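Local coordinates for coenzyme F420-dependent N(5),N(10)-methenyltetrahydromethanopterin reductase-related protein (Desulfurobacterium thermolithotrophum DSM 11699, PDB 6HUZ) that binds the iron-guanylylpyridinol cofactor and 5,10-methenyltetrahydrofolate and, as a bacterial paralog of [Fe]-hydrogenase, uses tetrahydrofolate derivatives as substrates, at residues L11-Y14 against S15-N19; E27-Y30 against G31-M35; P170-T173 against E174-E178; I275-K278 against N279-P282; E300-K303 against E304-F308. All coordinates share one frame; numbering follows the deposited sequence. Where two conformers were deposited one is given.

Overall arrangement
Contacts 1 and 2 lie beside the cofactor: their centres are 12 Å apart, and they touch where Y14 CB packs on Y30 CD2 at 3.7 Å. Y13 and K17 of contact 1 meet methenyltetrahydrofolate, while Y14 reaches the iron-guanylylpyridinol cofactor. Contact 3 opens a helix elsewhere in the alpha/beta part, its centre 27 Å from that of contact 2. Contacts 4 and 5, 32 Å apart between centres, belong to the helical part and, like contact 1, touch the second subunit. The folate also bonds to T230, S270 and S273 of the second subunit, so L276 of contact 4, whose centre is 40 Å from that of contact 1, probably faces the partner subunit's ligand, about 5 Å away.

Contact 1: residues L11-Y14 against S15-N19; sequences LNYY and SNKLN. With GUE (5,10-Methenyltetrahydrofolate), chain C.
The ring of Y13 overlaps the first side-chain carbons of both K17 and L18 at the C-terminal end of helix 11-17, which closes in a wider, pi-type turn. K17 CB lies 3.6 Å from Y13 CD1, and L18 CB is 3.7 Å from Y13 CE2, so K17 meets the ring at CD1 and L18 at CE2, both obliquely. The backbone explains the pairing. L18 N bonds to Y13 O at 2.8 Å, nearly straight at the hydrogen (170°) and almost in line with the carbonyl, a five-residue step that brings L18 CB up to the tyrosine ring. One residue earlier, N12 O accepts from N16 N at 2.9 Å, and K17 N adds a weak bond to the same oxygen. L18 is the first residue to leave helical angles.

With CG anti to the backbone N (chi1 -178°), the phenol of Y13 reaches out to 5,10-methenyltetrahydrofolate. Its OH touches C5' of the aminobenzoyl ring at 3.4 Å, and its hydrogen bond goes to L228 O of the second subunit, which places this helix end at the subunit interface. L18 packs there too, on I227 of the second subunit and on I150 of its own chain. Y14 points another way, touching the iron-guanylylpyridinol cofactor, Y30 and F88. K17 crosses Y13 at about a right angle and runs extended beyond CG to the glutamate tail of the folate. There K17 NZ gives a hydrogen bond of 3.2 Å to carboxylate oxygen OE2 of the ligand.

Contact 2: residues E27-Y30 against G31-M35; sequences EPPY and GGSAM
At the start of helix 32-41, in the nucleotide-binding-type half of the protein, the incoming loop P29-Y30 packs on S33 and A34 of the first helical turn. P29 presents its ring: CB comes 3.3 Å from S33 OG, and CG follows alongside S33 CB at 4.1 Å. The peptide bond before P29 is cis, giving the loop a sharp bend just ahead of the helix. P29 O, in turn, rests against A34 CB at 3.5 Å.

S33 OG sits between its own backbone N and carbonyl carbon (chi1 50°), a rotation that turns it back toward the loop. Its hydrogen bond is to F8 O, in the loop that follows strand 2-6, and Y30 O lies 3.0 Å from the same OG. The hydroxyl therefore stands where three pieces of chain converge.

G31 occupies the N-cap position. Its phi of 90° and psi of -141° belong to a region suited to glycine, and its carbonyl O receives M35 N at 3.1 Å to begin the helical bonding. The Y30 ring lies over the loop before it, with E27 O 3.7 Å above one face, offset toward the rim, and its OH bonded to G25 O. V20 and P21 of helix 20-23 also pack on that ring. Strand 2-6, helix 32-41 and the neighbouring parallel strand 45-49 make a beta-alpha-beta crossover of the Rossmann type.

Contact 3: residues P170-T173 against E174-E178; sequences PIVT and EEQIE. With EDO (1,2-ethanediol), chain F.
Two reciprocal hydrogen bonds between T173 and Q176 make a capping box at the start of helix 174-186. Q176 N gives to T173 OG1 at 3.1 Å, and T173 N gives to Q176 OE1 at 2.9 Å, the latter with an angle of 163° at the hydrogen and the donor tilted 28° from the amide's carbonyl plane. T173 OG1 lies between its own backbone N and carbonyl carbon (chi1 71°), which turns it over the first turn. The Q176 chain, extended beyond CG, runs back antiparallel to the V172 side chain to reach T173 N. Its amide is fixed from the other end as well, since NE2 bonds to N110 O and D139 O. The regular backbone series begins with I177 N to T173 O at 3.0 Å.

Apolar contacts lie beside the box. V172 CG1 meets I177 CD1 at 3.6 Å, the two side chains crossing at about a right angle. V172 CG2 approaches Q176 CB at 3.5 Å. Farther on, a 1,2-ethanediol, probably from the crystallisation liquor, places its O2 2.8 Å from E178 O.

V172 and I177 both lean on S143 of strand 141-144, an outermost strand of the parallel six-stranded sheet, while I171 reaches helix 121-127. The box thus opens the helix of the crossover that joins parallel strands 158-163 and 190-195.

Contact 4: residues I275-K278 against N279-P282; sequences ILDK and NEQP
A glutamine folded back over a tight turn makes this local contact, in the link between helices 264-271 and 282-292: Q281 reaches the backbone of L276 and D277. Its OE1 is gripped by two N-H groups, L276 N at 2.8 Å and D277 N at 3.0 Å. The D277 donor lies in the carbonyl plane of the amide, and the L276 donor is tilted 19° from it. Because Q281 runs extended beyond CG (chi2 -176°), the amide spans the turn, its CG passing D277 O at 3.5 Å. At the nitrogen of the amide, NE2 gives to M274 O and T284 OG1. With both ends engaged, the buried amide has its polar atoms satisfied and its rotation fixed.

The turn it crosses is a short 3-10 segment. E280 N gives D277 O a weak bond. Q281 N follows to K278 O at 3.3 Å, coming from above the carbonyl plane instead of along a lone pair. The D277 and E280 side chains lie side by side and point the same way, with D277 OD2 3.6 Å from E280 CG. Their carboxylates stay apart, OD2 of D277 and OE1 of E280 being 5.7 Å from each other.

L276 packs on L24 of the second subunit. Q281 is the N-cap residue of helix 282-292 and packs on E219 and V223 of helix 207-228. D277 touches I227 of that same helix, and I275 rests on T284 and S288 of helix 282-292.

Contact 5: residues E300-K303 against E304-F308; sequences ELIK and EAENF
E304 lies back along the turn that precedes it in helix 299-306, over the carbonyls of E300 and L301. Its CB is 3.6 Å from L301 O. CG comes closer to the backbone, 3.3 Å from E300 O, because it stands beside its own N (chi1 -64°). From there the chain is extended, and OE1 passes L301 CD2 at 4.0 Å on its way to a salt bridge with R232 of the second subunit. The other oxygen, OE2, is 6.9 Å from E300 OE2, and that second carboxylate has its own partners, R225 and Y221 of the second subunit. The two like charges are thus each met by an arginine across the interface, which would offset their repulsion.

Beneath the side chains runs ordinary alpha-helical bonding. E304 N gives to E300 O, A305 N to L301 O at 2.8 Å, and E306 N to I302 O. E306 repeats the pattern of E304, its CG lying 3.2 Å from I302 O. A305, with its CB 3.5 Å from L301 O, and L301 itself both pack on I259 of helix 232-262, the long helix alongside.

The series then fades: N307 N reaches K303 O only weakly, and N307 is the first residue outside helical angles. At the very end, A305 O takes F308 N at 3.2 Å together with a hydrogen bond from K260 NZ.

Contact 1: residues L11-Y14 against S15-N19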
# COMPACT_ATOMS: atom_id res chain seq x y z
N LEU A 11 -18.94 9.39 -26.43
CA LEU A 11 -18.67 8.76 -27.72
C LEU A 11 -17.20 9.00 -28.19
O LEU A 11 -16.52 8.07 -28.61
CB LEU A 11 -19.63 9.29 -28.78
CG LEU A 11 -21.07 8.80 -28.65
CD1 LEU A 11 -22.02 9.71 -29.43
CD2 LEU A 11 -21.22 7.38 -29.17
N ASN A 12 -16.72 10.24 -28.10
CA ASN A 12 -15.34 10.53 -28.53
C ASN A 12 -14.30 9.86 -27.67
O ASN A 12 -13.28 9.42 -28.19
CB ASN A 12 -15.08 12.03 -28.52
CG ASN A 12 -15.75 12.75 -29.64
OD1 ASN A 12 -16.19 12.14 -30.61
ND2 ASN A 12 -15.86 14.07 -29.52
N TYR A 13 -14.52 9.79 -26.36
CA TYR A 13 -13.48 9.17 -25.55
C TYR A 13 -13.33 7.70 -25.87
O TYR A 13 -12.21 7.25 -26.09
CB TYR A 13 -13.70 9.39 -24.04
CG TYR A 13 -12.56 8.77 -23.26
CD1 TYR A 13 -11.37 9.46 -23.06
CD2 TYR A 13 -12.62 7.44 -22.84
CE1 TYR A 13 -10.30 8.88 -22.40
CE2 TYR A 13 -11.55 6.85 -22.18
CZ TYR A 13 -10.38 7.57 -21.98
OH TYR A 13 -9.30 7.01 -21.36
N TYR A 14 -14.45 6.96 -25.96
CA TYR A 14 -14.40 5.52 -26.23
C TYR A 14 -14.08 5.14 -27.67
O TYR A 14 -13.86 3.97 -27.93
CB TYR A 14 -15.71 4.86 -25.80
CG TYR A 14 -16.05 5.09 -24.34
CD1 TYR A 14 -15.17 4.71 -23.34
CD2 TYR A 14 -17.29 5.58 -23.97
CE1 TYR A 14 -15.48 4.90 -21.99
CE2 TYR A 14 -17.63 5.74 -22.63
CZ TYR A 14 -16.72 5.40 -21.64
OH TYR A 14 -17.05 5.56 -20.32
N SER A 15 -14.05 6.09 -28.61
CA SER A 15 -13.74 5.80 -30.00
C SER A 15 -12.39 6.37 -30.43
O SER A 15 -11.61 5.69 -31.09
CB SER A 15 -14.81 6.39 -30.93
OG SER A 15 -14.50 6.23 -32.31
N ASN A 16 -12.11 7.63 -30.10
CA ASN A 16 -10.86 8.23 -30.56
C ASN A 16 -9.72 8.34 -29.58
O ASN A 16 -8.59 8.16 -29.99
CB ASN A 16 -11.15 9.63 -31.10
CG ASN A 16 -12.34 9.67 -32.03
OD1 ASN A 16 -12.50 8.82 -32.92
ND2 ASN A 16 -13.19 10.66 -31.86
N LYS A 17 -10.01 8.66 -28.32
CA LYS A 17 -9.00 8.83 -27.29
C LYS A 17 -8.54 7.47 -26.86
O LYS A 17 -7.34 7.19 -26.96
CB LYS A 17 -9.56 9.68 -26.16
CG LYS A 17 -9.92 11.04 -26.74
CD LYS A 17 -10.44 12.02 -25.71
CE LYS A 17 -10.77 13.34 -26.38
NZ LYS A 17 -10.79 14.47 -25.41
N LEU A 18 -9.46 6.62 -26.41
CA LEU A 18 -9.19 5.24 -26.03
C LEU A 18 -9.92 4.43 -27.12
O LEU A 18 -11.15 4.44 -27.22
CB LEU A 18 -9.67 4.89 -24.62
CG LEU A 18 -9.35 3.46 -24.11
CD1 LEU A 18 -7.85 3.29 -23.76
CD2 LEU A 18 -10.14 3.15 -22.85
N ASN A 19 -9.14 3.77 -27.97
CA ASN A 19 -9.65 2.94 -29.04
C ASN A 19 -10.24 1.66 -28.40
O ASN A 19 -9.62 0.61 -28.48
CB ASN A 19 -8.49 2.57 -29.95
CG ASN A 19 -8.95 1.97 -31.25
OD1 ASN A 19 -10.14 1.77 -31.46
ND2 ASN A 19 -8.01 1.67 -32.14
N1 GUE C . -11.26 -0.91 -15.90
C2 GUE C . -11.73 -0.86 -14.62
N3 GUE C . -12.16 0.27 -14.05
C4 GUE C . -12.18 1.44 -14.67
C6 GUE C . -11.81 2.40 -18.34
C1' GUE C . -10.64 8.68 -17.55
C2' GUE C . -10.21 7.93 -16.45
C3' GUE C . -10.32 6.53 -16.47
C4' GUE C . -10.88 5.88 -17.58
C5' GUE C . -11.33 6.65 -18.66
O4 GUE C . -12.61 2.45 -14.07
C4A GUE C . -11.72 1.46 -16.07
N5 GUE C . -11.60 2.57 -16.91
C7 GUE C . -10.74 1.38 -18.73
N8 GUE C . -10.80 0.17 -17.93
C8A GUE C . -11.25 0.20 -16.65
N2 GUE C . -11.72 -2.02 -13.91
C9 GUE C . -11.30 3.75 -18.85
N10 GUE C . -11.08 4.47 -17.60
C6' GUE C . -11.20 8.03 -18.64
C11 GUE C . -10.53 10.19 -17.54
O11 GUE C . -9.78 10.76 -16.76
N GUE C . -11.29 10.90 -18.39
CA GUE C . -11.39 12.36 -18.34
C GUE C . -12.82 12.82 -18.19
OX1 GUE C . -13.75 12.10 -18.62
OX2 GUE C . -13.06 13.92 -17.62
CB GUE C . -10.71 13.01 -19.55
CG GUE C . -10.07 12.01 -20.52
CD GUE C . -9.53 12.67 -21.78
OE1 GUE C . -8.38 12.34 -22.18
OE2 GUE C . -10.25 13.51 -22.39
C1 GUE C . -11.19 3.73 -16.57

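Contact 2: residues E27-Y30 against G31-M35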
# COMPACT_ATOMS: atom_id res chain seq x y z
N GLU A 27 -18.65 -2.93 -29.81
CA GLU A 27 -18.89 -1.76 -30.67
C GLU A 27 -19.60 -0.68 -29.94
O GLU A 27 -20.37 -0.99 -29.03
CB GLU A 27 -19.88 -2.14 -31.77
CG GLU A 27 -19.36 -3.13 -32.76
CD GLU A 27 -20.37 -3.32 -33.88
OE1 GLU A 27 -20.10 -2.83 -34.99
OE2 GLU A 27 -21.42 -3.95 -33.63
N PRO A 28 -19.46 0.60 -30.38
CA PRO A 28 -20.21 1.66 -29.72
C PRO A 28 -21.69 1.39 -29.90
O PRO A 28 -22.08 0.64 -30.81
CB PRO A 28 -19.72 2.95 -30.41
CG PRO A 28 -19.15 2.51 -31.68
CD PRO A 28 -18.62 1.12 -31.47
N PRO A 29 -22.55 1.93 -29.03
CA PRO A 29 -22.27 2.84 -27.92
C PRO A 29 -21.82 2.13 -26.64
O PRO A 29 -22.34 1.08 -26.28
CB PRO A 29 -23.59 3.57 -27.74
CG PRO A 29 -24.61 2.49 -28.02
CD PRO A 29 -24.01 1.69 -29.17
N TYR A 30 -20.84 2.73 -25.97
CA TYR A 30 -20.28 2.21 -24.73
C TYR A 30 -20.73 3.08 -23.57
O TYR A 30 -21.11 4.23 -23.77
CB TYR A 30 -18.74 2.29 -24.81
CG TYR A 30 -18.13 1.36 -25.84
CD1 TYR A 30 -18.08 -0.01 -25.64
CD2 TYR A 30 -17.52 1.87 -26.98
CE1 TYR A 30 -17.46 -0.86 -26.54
CE2 TYR A 30 -16.92 1.03 -27.92
CZ TYR A 30 -16.88 -0.33 -27.69
OH TYR A 30 -16.26 -1.17 -28.61
N GLY A 31 -20.65 2.54 -22.36
CA GLY A 31 -21.01 3.26 -21.15
C GLY A 31 -22.45 3.16 -20.72
O GLY A 31 -23.04 2.09 -20.81
N GLY A 32 -23.01 4.26 -20.23
CA GLY A 32 -24.38 4.32 -19.73
C GLY A 32 -25.39 3.83 -20.74
O GLY A 32 -26.34 3.14 -20.38
N SER A 33 -25.18 4.22 -22.01
CA SER A 33 -26.02 3.82 -23.13
C SER A 33 -26.09 2.30 -23.23
O SER A 33 -27.18 1.75 -23.39
CB SER A 33 -25.43 4.37 -24.43
OG SER A 33 -24.05 4.03 -24.48
N ALA A 34 -24.93 1.62 -23.16
CA ALA A 34 -24.87 0.15 -23.26
C ALA A 34 -25.63 -0.49 -22.08
O ALA A 34 -26.34 -1.47 -22.28
CB ALA A 34 -23.41 -0.32 -23.23
N MET A 35 -25.43 0.06 -20.86
CA MET A 35 -26.08 -0.40 -19.64
C MET A 35 -27.59 -0.31 -19.83
O MET A 35 -28.31 -1.25 -19.54
CB MET A 35 -25.66 0.47 -18.45
CG MET A 35 -24.25 0.20 -17.96
SD MET A 35 -23.81 1.26 -16.59
CE MET A 35 -24.95 0.75 -15.38

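Contact 3: residues P170-T173 against E174-E178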
# COMPACT_ATOMS: atom_id res chain seq x y z
N PRO A 170 -25.92 2.51 8.21
CA PRO A 170 -26.25 2.01 6.87
C PRO A 170 -26.61 3.13 5.92
O PRO A 170 -27.11 4.17 6.35
CB PRO A 170 -27.44 1.09 7.14
CG PRO A 170 -28.11 1.73 8.30
CD PRO A 170 -26.99 2.22 9.17
N ILE A 171 -26.35 2.92 4.61
CA ILE A 171 -26.67 3.88 3.55
C ILE A 171 -27.64 3.25 2.54
O ILE A 171 -28.16 3.95 1.66
CB ILE A 171 -25.38 4.37 2.87
CG1 ILE A 171 -24.62 3.20 2.21
CG2 ILE A 171 -24.52 5.11 3.87
CD1 ILE A 171 -23.50 3.65 1.22
N VAL A 172 -27.89 1.92 2.64
CA VAL A 172 -28.81 1.24 1.72
C VAL A 172 -29.55 0.09 2.45
O VAL A 172 -29.03 -0.45 3.42
CB VAL A 172 -28.00 0.73 0.48
CG1 VAL A 172 -26.92 -0.28 0.88
CG2 VAL A 172 -28.93 0.16 -0.61
N THR A 173 -30.75 -0.27 1.99
CA THR A 173 -31.53 -1.36 2.59
C THR A 173 -31.32 -2.66 1.82
O THR A 173 -30.85 -2.65 0.68
CB THR A 173 -33.05 -1.05 2.60
OG1 THR A 173 -33.54 -1.12 1.26
CG2 THR A 173 -33.38 0.31 3.23
N GLU A 174 -31.70 -3.78 2.44
CA GLU A 174 -31.59 -5.09 1.81
C GLU A 174 -32.45 -5.13 0.56
O GLU A 174 -32.00 -5.67 -0.44
CB GLU A 174 -31.98 -6.23 2.78
CG GLU A 174 -30.86 -6.59 3.74
CD GLU A 174 -29.46 -6.71 3.16
OE1 GLU A 174 -29.31 -7.29 2.07
OE2 GLU A 174 -28.50 -6.22 3.82
N GLU A 175 -33.66 -4.55 0.60
CA GLU A 175 -34.55 -4.53 -0.53
C GLU A 175 -33.89 -3.81 -1.70
O GLU A 175 -33.98 -4.26 -2.84
CB GLU A 175 -35.87 -3.84 -0.17
CG GLU A 175 -36.95 -4.05 -1.21
CD GLU A 175 -38.32 -3.48 -0.91
OE1 GLU A 175 -38.60 -3.15 0.26
OE2 GLU A 175 -39.13 -3.36 -1.87
N GLN A 176 -33.23 -2.67 -1.42
CA GLN A 176 -32.57 -1.90 -2.47
C GLN A 176 -31.43 -2.71 -3.07
O GLN A 176 -31.32 -2.78 -4.29
CB GLN A 176 -32.11 -0.55 -1.91
CG GLN A 176 -33.30 0.40 -1.67
CD GLN A 176 -33.01 1.50 -0.66
OE1 GLN A 176 -32.04 1.44 0.11
NE2 GLN A 176 -33.86 2.53 -0.64
N ILE A 177 -30.60 -3.34 -2.23
CA ILE A 177 -29.48 -4.16 -2.72
C ILE A 177 -30.05 -5.30 -3.62
O ILE A 177 -29.48 -5.57 -4.68
CB ILE A 177 -28.67 -4.76 -1.53
CG1 ILE A 177 -27.91 -3.67 -0.72
CG2 ILE A 177 -27.69 -5.82 -2.02
CD1 ILE A 177 -26.74 -3.05 -1.48
N GLU A 178 -31.15 -5.94 -3.22
CA GLU A 178 -31.75 -7.02 -4.03
C GLU A 178 -32.12 -6.51 -5.42
O GLU A 178 -31.93 -7.21 -6.40
CB GLU A 178 -32.99 -7.62 -3.35
CG GLU A 178 -32.67 -8.51 -2.15
CD GLU A 178 -31.64 -9.60 -2.37
OE1 GLU A 178 -31.77 -10.36 -3.36
OE2 GLU A 178 -30.69 -9.69 -1.56
C1 EDO F . -31.75 -11.23 -7.90
O1 EDO F . -30.53 -11.56 -8.57
C2 EDO F . -31.45 -10.27 -6.74
O2 EDO F . -32.63 -9.86 -6.05

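Contact 4: residues I275-K278 against N279-P282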
# COMPACT_ATOMS: atom_id res chain seq x y z
N ILE A 275 15.13 -12.80 -3.69
CA ILE A 275 14.82 -13.62 -4.86
C ILE A 275 15.36 -14.99 -4.41
O ILE A 275 16.52 -15.33 -4.69
CB ILE A 275 15.50 -13.09 -6.15
CG1 ILE A 275 14.93 -11.71 -6.52
CG2 ILE A 275 15.32 -14.06 -7.32
CD1 ILE A 275 15.78 -10.96 -7.58
N LEU A 276 14.54 -15.74 -3.67
CA LEU A 276 14.95 -17.04 -3.10
C LEU A 276 14.50 -18.28 -3.89
O LEU A 276 15.17 -19.31 -3.79
CB LEU A 276 14.53 -17.11 -1.63
CG LEU A 276 15.07 -15.95 -0.77
CD1 LEU A 276 14.34 -15.86 0.57
CD2 LEU A 276 16.56 -16.08 -0.55
N ASP A 277 13.40 -18.20 -4.67
CA ASP A 277 12.93 -19.33 -5.49
C ASP A 277 12.34 -18.72 -6.75
O ASP A 277 11.14 -18.42 -6.80
CB ASP A 277 11.88 -20.19 -4.76
CG ASP A 277 11.44 -21.42 -5.54
OD1 ASP A 277 11.81 -21.54 -6.74
OD2 ASP A 277 10.73 -22.27 -4.97
N LYS A 278 13.19 -18.53 -7.77
CA LYS A 278 12.78 -17.92 -9.03
C LYS A 278 11.48 -18.48 -9.58
O LYS A 278 10.63 -17.69 -10.00
CB LYS A 278 13.89 -18.04 -10.07
CG LYS A 278 15.05 -17.09 -9.82
CD LYS A 278 16.31 -17.54 -10.56
CE LYS A 278 17.59 -17.32 -9.77
NZ LYS A 278 18.29 -16.08 -10.18
N ASN A 279 11.31 -19.82 -9.60
CA ASN A 279 10.07 -20.40 -10.12
C ASN A 279 8.83 -20.01 -9.33
O ASN A 279 7.76 -19.86 -9.93
CB ASN A 279 10.17 -21.93 -10.22
CG ASN A 279 10.84 -22.41 -11.49
OD1 ASN A 279 10.77 -21.77 -12.56
ND2 ASN A 279 11.52 -23.56 -11.42
N GLU A 280 8.95 -19.84 -8.01
CA GLU A 280 7.79 -19.48 -7.19
C GLU A 280 7.64 -17.98 -6.93
O GLU A 280 6.75 -17.59 -6.16
CB GLU A 280 7.82 -20.26 -5.87
CG GLU A 280 7.37 -21.70 -6.04
CD GLU A 280 5.91 -21.79 -6.44
OE1 GLU A 280 5.62 -22.15 -7.60
OE2 GLU A 280 5.04 -21.48 -5.58
N GLN A 281 8.47 -17.15 -7.57
CA GLN A 281 8.37 -15.70 -7.36
C GLN A 281 8.24 -14.92 -8.67
O GLN A 281 9.09 -14.07 -8.94
CB GLN A 281 9.58 -15.19 -6.57
CG GLN A 281 9.64 -15.71 -5.16
CD GLN A 281 10.79 -15.11 -4.41
OE1 GLN A 281 11.76 -15.80 -4.08
NE2 GLN A 281 10.73 -13.81 -4.12
N PRO A 282 7.18 -15.15 -9.48
CA PRO A 282 7.02 -14.40 -10.75
C PRO A 282 7.01 -12.88 -10.62
O PRO A 282 7.66 -12.20 -11.39
CB PRO A 282 5.65 -14.86 -11.27
CG PRO A 282 5.01 -15.59 -10.14
CD PRO A 282 6.09 -16.12 -9.29

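Contact 5: residues E300-K303 against E304-F308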
# COMPACT_ATOMS: atom_id res chain seq x y z
N GLU A 300 10.45 11.95 -16.94
CA GLU A 300 9.78 13.13 -16.40
C GLU A 300 9.68 13.06 -14.88
O GLU A 300 9.82 14.09 -14.22
CB GLU A 300 8.39 13.36 -17.05
CG GLU A 300 7.28 12.41 -16.61
CD GLU A 300 7.31 11.05 -17.28
OE1 GLU A 300 8.27 10.77 -18.04
OE2 GLU A 300 6.37 10.26 -17.04
N LEU A 301 9.43 11.85 -14.31
CA LEU A 301 9.32 11.69 -12.86
C LEU A 301 10.67 11.71 -12.19
O LEU A 301 10.81 12.26 -11.10
CB LEU A 301 8.59 10.40 -12.51
CG LEU A 301 7.09 10.35 -12.82
CD1 LEU A 301 6.47 9.04 -12.30
CD2 LEU A 301 6.35 11.53 -12.20
N ILE A 302 11.67 11.08 -12.85
CA ILE A 302 13.04 11.01 -12.36
C ILE A 302 13.56 12.44 -12.25
O ILE A 302 14.28 12.74 -11.31
CB ILE A 302 13.93 10.17 -13.33
CG1 ILE A 302 13.43 8.72 -13.46
CG2 ILE A 302 15.41 10.19 -12.92
CD1 ILE A 302 13.28 7.92 -12.12
N LYS A 303 13.18 13.32 -13.18
CA LYS A 303 13.61 14.72 -13.15
C LYS A 303 12.94 15.45 -11.97
O LYS A 303 13.60 16.20 -11.26
CB LYS A 303 13.33 15.43 -14.49
CG LYS A 303 14.13 16.70 -14.68
CD LYS A 303 13.39 17.75 -15.47
CE LYS A 303 14.06 19.10 -15.38
NZ LYS A 303 13.31 20.14 -16.14
N GLU A 304 11.64 15.22 -11.74
CA GLU A 304 10.95 15.87 -10.62
C GLU A 304 11.60 15.38 -9.30
O GLU A 304 11.85 16.18 -8.39
CB GLU A 304 9.45 15.51 -10.60
CG GLU A 304 8.65 16.01 -11.79
CD GLU A 304 7.18 15.63 -11.74
OE1 GLU A 304 6.72 15.22 -10.65
OE2 GLU A 304 6.48 15.74 -12.77
N ALA A 305 11.89 14.07 -9.20
CA ALA A 305 12.50 13.48 -8.00
C ALA A 305 13.84 14.12 -7.69
O ALA A 305 14.15 14.36 -6.53
CB ALA A 305 12.66 11.98 -8.17
N GLU A 306 14.62 14.43 -8.73
CA GLU A 306 15.92 15.07 -8.54
C GLU A 306 15.76 16.50 -7.97
O GLU A 306 16.62 16.95 -7.23
CB GLU A 306 16.71 15.08 -9.85
CG GLU A 306 17.20 13.69 -10.25
CD GLU A 306 18.04 13.64 -11.51
OE1 GLU A 306 17.52 14.01 -12.59
OE2 GLU A 306 19.22 13.23 -11.42
N ASN A 307 14.66 17.19 -8.28
CA ASN A 307 14.44 18.55 -7.75
C ASN A 307 13.52 18.55 -6.50
O ASN A 307 13.09 19.62 -6.06
CB ASN A 307 13.83 19.42 -8.85
CG ASN A 307 14.70 19.50 -10.09
OD1 ASN A 307 14.31 19.09 -11.20
ND2 ASN A 307 15.91 20.03 -9.94
N PHE A 308 13.22 17.36 -5.93
CA PHE A 308 12.32 17.23 -4.78
C PHE A 308 12.98 17.36 -3.45
O PHE A 308 14.07 16.85 -3.26
CB PHE A 308 11.65 15.84 -4.80
CG PHE A 308 10.86 15.54 -3.54
CD1 PHE A 308 9.61 16.10 -3.34
CD2 PHE A 308 11.41 14.77 -2.52
CE1 PHE A 308 8.91 15.86 -2.15
CE2 PHE A 308 10.70 14.51 -1.35
CZ PHE A 308 9.46 15.07 -1.16